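Local atomic coordinates of arginase (RocF) (Helicobacter pylori, PDB entry 4G3H), a protein that probably hydrolyses L-arginine to L-ornithine and urea, using a pair of manganese ions bound in each subunit. Residues Leu233-Met238 and Lys296-Ile301; Leu113-His118 and Asp257-Leu262. All coordinates share one frame; numbering follows the deposited sequence.

In the fold
Interactions 1 and 2, whose centres lie about 9 Å apart, rest on neighbouring strands of one parallel sheet, 228-234 and 110-115. The strands are joined at their C-terminal ends by a probable hydrogen bond from Asp234 N to Leu115 O (2.8 Å). Just beyond it, both segments lead into the dimanganese site, where Asp234 OD2 and Asp116 OD2 come within 3.0 Å of each other, both coordinated to metal. Asp236 and His118 add ligands to the chain F ion, and Asp120 to the chain E ion. Helix 293-309 packs on Leu233 of the strand and on Leu235 in the turn after it, and helix 256-269 on Leu115. The second helix also touches the loop of interaction 1, with Leu259 CD2 3.7 Å from Met238 CG.

Interaction 1 of 2, residues Leu233-Met238 and Lys296-Ile301; sequences LDLDIM and KQVLEI. With MN (manganese (II) ion), chain F; MN (manganese (II) ion), chain E.
Leu235 and Val298 meet methyl to methyl where the metal-binding turn after strand 228-234 backs onto helix 293-309. From CB, which heads toward the helix, Leu235 runs to CG, placed anti to its carbonyl carbon (chi1 -63°), and there divides: CD1 reaches Val298 CG2 at 3.8 Å, while CD2 lies 3.9 Å from Met238 CE of its own loop. One helical turn on, Ile301 presents CG2 to Leu233 CD2 at 3.8 Å. In both pairs the side chains cross at about a right angle, and Ile301 also touches Phe256 and Leu263 of helix 256-269.

Asp234, between the two leucines, serves the manganese ions. Its OD2 bridges them, 2.3 Å from the chain F ion and 2.5 Å from the chain E ion. OD1 closes an Asx turn by accepting from Asp236 N (2.9 Å, 169°), on its anti side and 34° out of the carboxylate plane. Asp236, held in this turn, binds the chain F manganese through OD2 at 2.1 Å. The short segment thus divides its chemistry, with purely apolar contacts to the helix and carboxylates for the metals, whose positive charge would offset the repulsion between the crowded aspartate oxygens.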
loop_
_atom_site.group_PDB
_atom_site.type_symbol
_atom_site.label_atom_id
_atom_site.label_comp_id
_atom_site.label_asym_id
_atom_site.label_seq_id
_atom_site.Cartn_x
_atom_site.Cartn_y
_atom_site.Cartn_z
ATOM N N LEU A 233 1.222 3.739 0.141
ATOM C CA LEU A 233 0.946 4.829 1.066
ATOM C C LEU A 233 -0.305 4.627 1.909
ATOM O O LEU A 233 -1.416 4.514 1.377
ATOM C CB LEU A 233 0.814 6.159 0.296
ATOM C CG LEU A 233 0.132 7.328 1.044
ATOM C CD1 LEU A 233 0.925 7.681 2.297
ATOM C CD2 LEU A 233 0.006 8.540 0.141
ATOM N N ASP A 234 -0.109 4.609 3.226
ATOM C CA ASP A 234 -1.197 4.474 4.195
ATOM C C ASP A 234 -1.373 5.878 4.782
ATOM O O ASP A 234 -0.452 6.419 5.387
ATOM C CB ASP A 234 -0.806 3.494 5.307
ATOM C CG ASP A 234 -1.928 3.266 6.313
ATOM O OD1 ASP A 234 -2.743 4.192 6.565
ATOM O OD2 ASP A 234 -1.988 2.153 6.868
ATOM N N LEU A 235 -2.555 6.457 4.617
ATOM C CA LEU A 235 -2.810 7.807 5.094
ATOM C C LEU A 235 -2.600 8.037 6.595
ATOM O O LEU A 235 -2.441 9.177 7.032
ATOM C CB LEU A 235 -4.225 8.237 4.687
ATOM C CG LEU A 235 -4.475 8.311 3.169
ATOM C CD1 LEU A 235 -5.966 8.460 2.898
ATOM C CD2 LEU A 235 -3.693 9.476 2.560
ATOM N N ASP A 236 -2.590 6.974 7.390
ATOM C CA ASP A 236 -2.392 7.174 8.817
ATOM C C ASP A 236 -0.950 7.566 9.149
ATOM O O ASP A 236 -0.585 7.673 10.321
ATOM C CB ASP A 236 -2.820 5.939 9.629
ATOM C CG ASP A 236 -1.984 4.708 9.336
ATOM O OD1 ASP A 236 -0.839 4.833 8.853
ATOM O OD2 ASP A 236 -2.479 3.600 9.616
ATOM N N ILE A 237 -0.129 7.781 8.120
ATOM C CA ILE A 237 1.242 8.203 8.367
ATOM C C ILE A 237 1.133 9.645 8.852
ATOM O O ILE A 237 1.997 10.146 9.578
ATOM C CB ILE A 237 2.117 8.131 7.094
ATOM C CG1 ILE A 237 3.544 8.587 7.426
ATOM C CG2 ILE A 237 1.518 8.976 5.995
ATOM C CD1 ILE A 237 4.550 8.405 6.294
ATOM N N MET A 238 0.056 10.313 8.451
ATOM C CA MET A 238 -0.176 11.686 8.886
ATOM C C MET A 238 -0.626 11.650 10.344
ATOM O O MET A 238 -1.273 10.695 10.775
ATOM C CB MET A 238 -1.257 12.359 8.036
ATOM C CG MET A 238 -0.805 12.750 6.640
ATOM S SD MET A 238 -2.080 13.661 5.748
ATOM C CE MET A 238 -3.054 12.300 5.124
ATOM N N LYS A 296 -10.536 16.769 0.786
ATOM C CA LYS A 296 -9.771 17.628 -0.105
ATOM C C LYS A 296 -8.277 17.313 -0.009
ATOM O O LYS A 296 -7.564 17.334 -1.010
ATOM C CB LYS A 296 -10.012 19.108 0.222
ATOM C CG LYS A 296 -11.396 19.614 -0.172
ATOM C CD LYS A 296 -11.462 21.141 -0.207
ATOM C CE LYS A 296 -11.372 21.758 1.183
ATOM N NZ LYS A 296 -12.579 21.463 2.010
ATOM N N GLN A 297 -7.806 17.017 1.194
ATOM C CA GLN A 297 -6.395 16.702 1.371
ATOM C C GLN A 297 -6.012 15.419 0.637
ATOM O O GLN A 297 -4.979 15.369 -0.034
ATOM C CB GLN A 297 -6.061 16.591 2.861
ATOM C CG GLN A 297 -6.153 17.927 3.579
ATOM C CD GLN A 297 -5.791 17.838 5.046
ATOM O OE1 GLN A 297 -6.326 17.008 5.776
ATOM N NE2 GLN A 297 -4.890 18.706 5.488
ATOM N N VAL A 298 -6.848 14.391 0.759
ATOM C CA VAL A 298 -6.599 13.118 0.093
ATOM C C VAL A 298 -6.604 13.349 -1.423
ATOM O O VAL A 298 -5.696 12.911 -2.141
ATOM C CB VAL A 298 -7.679 12.074 0.488
ATOM C CG1 VAL A 298 -7.479 10.774 -0.280
ATOM C CG2 VAL A 298 -7.604 11.801 1.988
ATOM N N LEU A 299 -7.620 14.058 -1.907
ATOM C CA LEU A 299 -7.716 14.355 -3.328
ATOM C C LEU A 299 -6.475 15.108 -3.807
ATOM O O LEU A 299 -6.035 14.928 -4.938
ATOM C CB LEU A 299 -8.989 15.159 -3.616
ATOM C CG LEU A 299 -10.251 14.287 -3.636
ATOM C CD1 LEU A 299 -11.494 15.145 -3.789
ATOM C CD2 LEU A 299 -10.146 13.293 -4.779
ATOM N N GLU A 300 -5.911 15.945 -2.946
ATOM C CA GLU A 300 -4.702 16.683 -3.298
ATOM C C GLU A 300 -3.511 15.728 -3.357
ATOM O O GLU A 300 -2.639 15.868 -4.213
ATOM C CB GLU A 300 -4.447 17.803 -2.289
ATOM C CG GLU A 300 -5.393 18.987 -2.456
ATOM C CD GLU A 300 -5.230 20.037 -1.373
ATOM O OE1 GLU A 300 -4.078 20.420 -1.076
ATOM O OE2 GLU A 300 -6.258 20.489 -0.829
ATOM N N ILE A 301 -3.482 14.755 -2.452
ATOM C CA ILE A 301 -2.421 13.751 -2.438
ATOM C C ILE A 301 -2.489 13.024 -3.785
ATOM O O ILE A 301 -1.472 12.805 -4.452
ATOM C CB ILE A 301 -2.647 12.694 -1.325
ATOM C CG1 ILE A 301 -2.771 13.369 0.044
ATOM C CG2 ILE A 301 -1.510 11.681 -1.329
ATOM C CD1 ILE A 301 -1.504 13.989 0.551
HETATM MN MN MN F . -1.312 1.931 9.087
HETATM MN MN MN E . -0.924 -0.082 6.998
#

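Interaction 2 of 2, residues Leu113-His118 and Asp257-Leu262; sequences LYLDAH and DELKQL. With MN (manganese (II) ion), chain F; MN (manganese (II) ion), chain E.
In the parallel-sheet alpha/beta fold of arginase, strand 110-115 leads at its C-terminal end straight into the dimanganese site, and Leu115, its last residue, packs against Leu259 and Leu262 of helix 256-269. One methyl does all the touching from the strand: Leu115 CD2 stands 3.9 Å from Leu259 CD1, the two side chains crossing obliquely, and 4.1 Å from Leu262 CD2, which it meets tip to tip. Leu259 does not start out toward the strand; with CG anti to its backbone N (chi1 173°), its end swings nearer and brings CD1 into contact. Phe182 of strand 179-182 touches both Leu115 and Leu262 and extends this buried apolar contact.

Directly after Leu115, the chain turns polar. The carboxylate of Asp116 spans the metal pair with one oxygen for each, OD1 at 2.2 Å from the chain F manganese and OD2 at 2.1 Å from the chain E manganese. The His118 ring binds the chain F ion through ND1 at 2.3 Å, and its other nitrogen, NE2, is hydrogen-bonded to Glu250, which would fix the ring's rotation. OD1 of Asp116 has a second partner in the backbone of the same loop: His118 N approaches Asp116 OD1 at 2.6 Å from above the carboxylate, 43° out of its plane, closing an Asx turn.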
loop_
_atom_site.group_PDB
_atom_site.type_symbol
_atom_site.label_atom_id
_atom_site.label_comp_id
_atom_site.label_asym_id
_atom_site.label_seq_id
_atom_site.Cartn_x
_atom_site.Cartn_y
_atom_site.Cartn_z
ATOM N N LEU A 113 8.520 1.086 -1.058
ATOM C CA LEU A 113 8.489 2.335 -0.300
ATOM C C LEU A 113 7.173 2.196 0.436
ATOM O O LEU A 113 6.109 2.180 -0.187
ATOM C CB LEU A 113 8.466 3.548 -1.236
ATOM C CG LEU A 113 9.727 3.729 -2.092
ATOM C CD1 LEU A 113 9.522 4.842 -3.109
ATOM C CD2 LEU A 113 10.923 4.030 -1.188
ATOM N N TYR A 114 7.255 2.070 1.758
ATOM C CA TYR A 114 6.072 1.864 2.590
ATOM C C TYR A 114 5.858 3.025 3.560
ATOM O O TYR A 114 6.553 3.127 4.570
ATOM C CB TYR A 114 6.254 0.556 3.380
ATOM C CG TYR A 114 4.980 -0.164 3.765
ATOM C CD1 TYR A 114 4.302 -0.956 2.840
ATOM C CD2 TYR A 114 4.472 -0.081 5.058
ATOM C CE1 TYR A 114 3.158 -1.654 3.188
ATOM C CE2 TYR A 114 3.312 -0.781 5.423
ATOM C CZ TYR A 114 2.665 -1.569 4.477
ATOM O OH TYR A 114 1.539 -2.286 4.812
ATOM N N LEU A 115 4.899 3.894 3.254
ATOM C CA LEU A 115 4.599 5.047 4.103
ATOM C C LEU A 115 3.438 4.647 4.987
ATOM O O LEU A 115 2.324 4.441 4.501
ATOM C CB LEU A 115 4.239 6.259 3.242
ATOM C CG LEU A 115 5.418 6.854 2.461
ATOM C CD1 LEU A 115 5.888 5.862 1.403
ATOM C CD2 LEU A 115 4.984 8.174 1.809
ATOM N N ASP A 116 3.689 4.566 6.291
ATOM C CA ASP A 116 2.663 4.071 7.199
ATOM C C ASP A 116 3.039 4.358 8.654
ATOM O O ASP A 116 4.217 4.505 8.985
ATOM C CB ASP A 116 2.581 2.555 6.986
ATOM C CG ASP A 116 1.312 1.934 7.513
ATOM O OD1 ASP A 116 0.856 2.269 8.622
ATOM O OD2 ASP A 116 0.781 1.066 6.805
ATOM N N ALA A 117 2.035 4.437 9.518
ATOM C CA ALA A 117 2.286 4.657 10.932
ATOM C C ALA A 117 2.638 3.295 11.530
ATOM O O ALA A 117 3.213 3.218 12.616
ATOM C CB ALA A 117 1.039 5.220 11.615
ATOM N N HIS A 118 2.296 2.230 10.800
ATOM C CA HIS A 118 2.540 0.854 11.247
ATOM C C HIS A 118 3.486 0.058 10.346
ATOM O O HIS A 118 3.658 0.374 9.172
ATOM C CB HIS A 118 1.213 0.090 11.349
ATOM C CG HIS A 118 0.121 0.858 12.026
ATOM N ND1 HIS A 118 -0.769 1.648 11.334
ATOM C CD2 HIS A 118 -0.196 0.991 13.336
ATOM C CE1 HIS A 118 -1.588 2.237 12.187
ATOM N NE2 HIS A 118 -1.261 1.857 13.409
ATOM N N ASP A 257 1.516 18.877 4.846
ATOM C CA ASP A 257 2.566 19.433 3.982
ATOM C C ASP A 257 3.853 18.612 3.993
ATOM O O ASP A 257 4.554 18.524 2.977
ATOM C CB ASP A 257 2.878 20.878 4.378
ATOM C CG ASP A 257 1.788 21.842 3.954
ATOM O OD1 ASP A 257 1.466 21.876 2.748
ATOM O OD2 ASP A 257 1.256 22.564 4.818
ATOM N N GLU A 258 4.169 18.018 5.138
ATOM C CA GLU A 258 5.356 17.190 5.235
ATOM C C GLU A 258 5.194 15.978 4.310
ATOM O O GLU A 258 6.114 15.640 3.560
ATOM C CB GLU A 258 5.578 16.751 6.687
ATOM C CG GLU A 258 6.341 17.783 7.505
ATOM C CD GLU A 258 6.271 17.541 9.005
ATOM O OE1 GLU A 258 7.035 18.203 9.740
ATOM O OE2 GLU A 258 5.456 16.703 9.450
ATOM N N LEU A 259 4.023 15.339 4.356
ATOM C CA LEU A 259 3.747 14.176 3.504
ATOM C C LEU A 259 3.849 14.573 2.037
ATOM O O LEU A 259 4.459 13.862 1.239
ATOM C CB LEU A 259 2.348 13.592 3.791
ATOM C CG LEU A 259 1.868 12.471 2.844
ATOM C CD1 LEU A 259 2.864 11.322 2.846
ATOM C CD2 LEU A 259 0.513 11.970 3.263
ATOM N N LYS A 260 3.247 15.709 1.681
ATOM C CA LYS A 260 3.302 16.205 0.305
ATOM C C LYS A 260 4.744 16.422 -0.143
ATOM O O LYS A 260 5.104 16.110 -1.276
ATOM C CB LYS A 260 2.513 17.517 0.175
ATOM C CG LYS A 260 1.011 17.310 -0.005
ATOM C CD LYS A 260 0.199 18.505 0.479
ATOM C CE LYS A 260 0.630 19.807 -0.165
ATOM N NZ LYS A 260 -0.175 20.950 0.350
ATOM N N GLN A 261 5.565 16.961 0.750
ATOM C CA GLN A 261 6.966 17.195 0.438
ATOM C C GLN A 261 7.710 15.875 0.273
ATOM O O GLN A 261 8.454 15.694 -0.693
ATOM C CB GLN A 261 7.628 18.023 1.540
ATOM C CG GLN A 261 7.381 19.509 1.403
ATOM C CD GLN A 261 7.527 20.242 2.715
ATOM O OE1 GLN A 261 8.510 20.049 3.443
ATOM N NE2 GLN A 261 6.553 21.095 3.028
ATOM N N LEU A 262 7.513 14.956 1.215
ATOM C CA LEU A 262 8.182 13.663 1.134
ATOM C C LEU A 262 7.741 12.931 -0.128
ATOM O O LEU A 262 8.566 12.384 -0.852
ATOM C CB LEU A 262 7.869 12.797 2.358
ATOM C CG LEU A 262 8.485 11.391 2.327
ATOM C CD1 LEU A 262 10.016 11.495 2.433
ATOM C CD2 LEU A 262 7.933 10.549 3.472
HETATM MN MN MN F . -1.312 1.931 9.087
HETATM MN MN MN E . -0.924 -0.082 6.998
#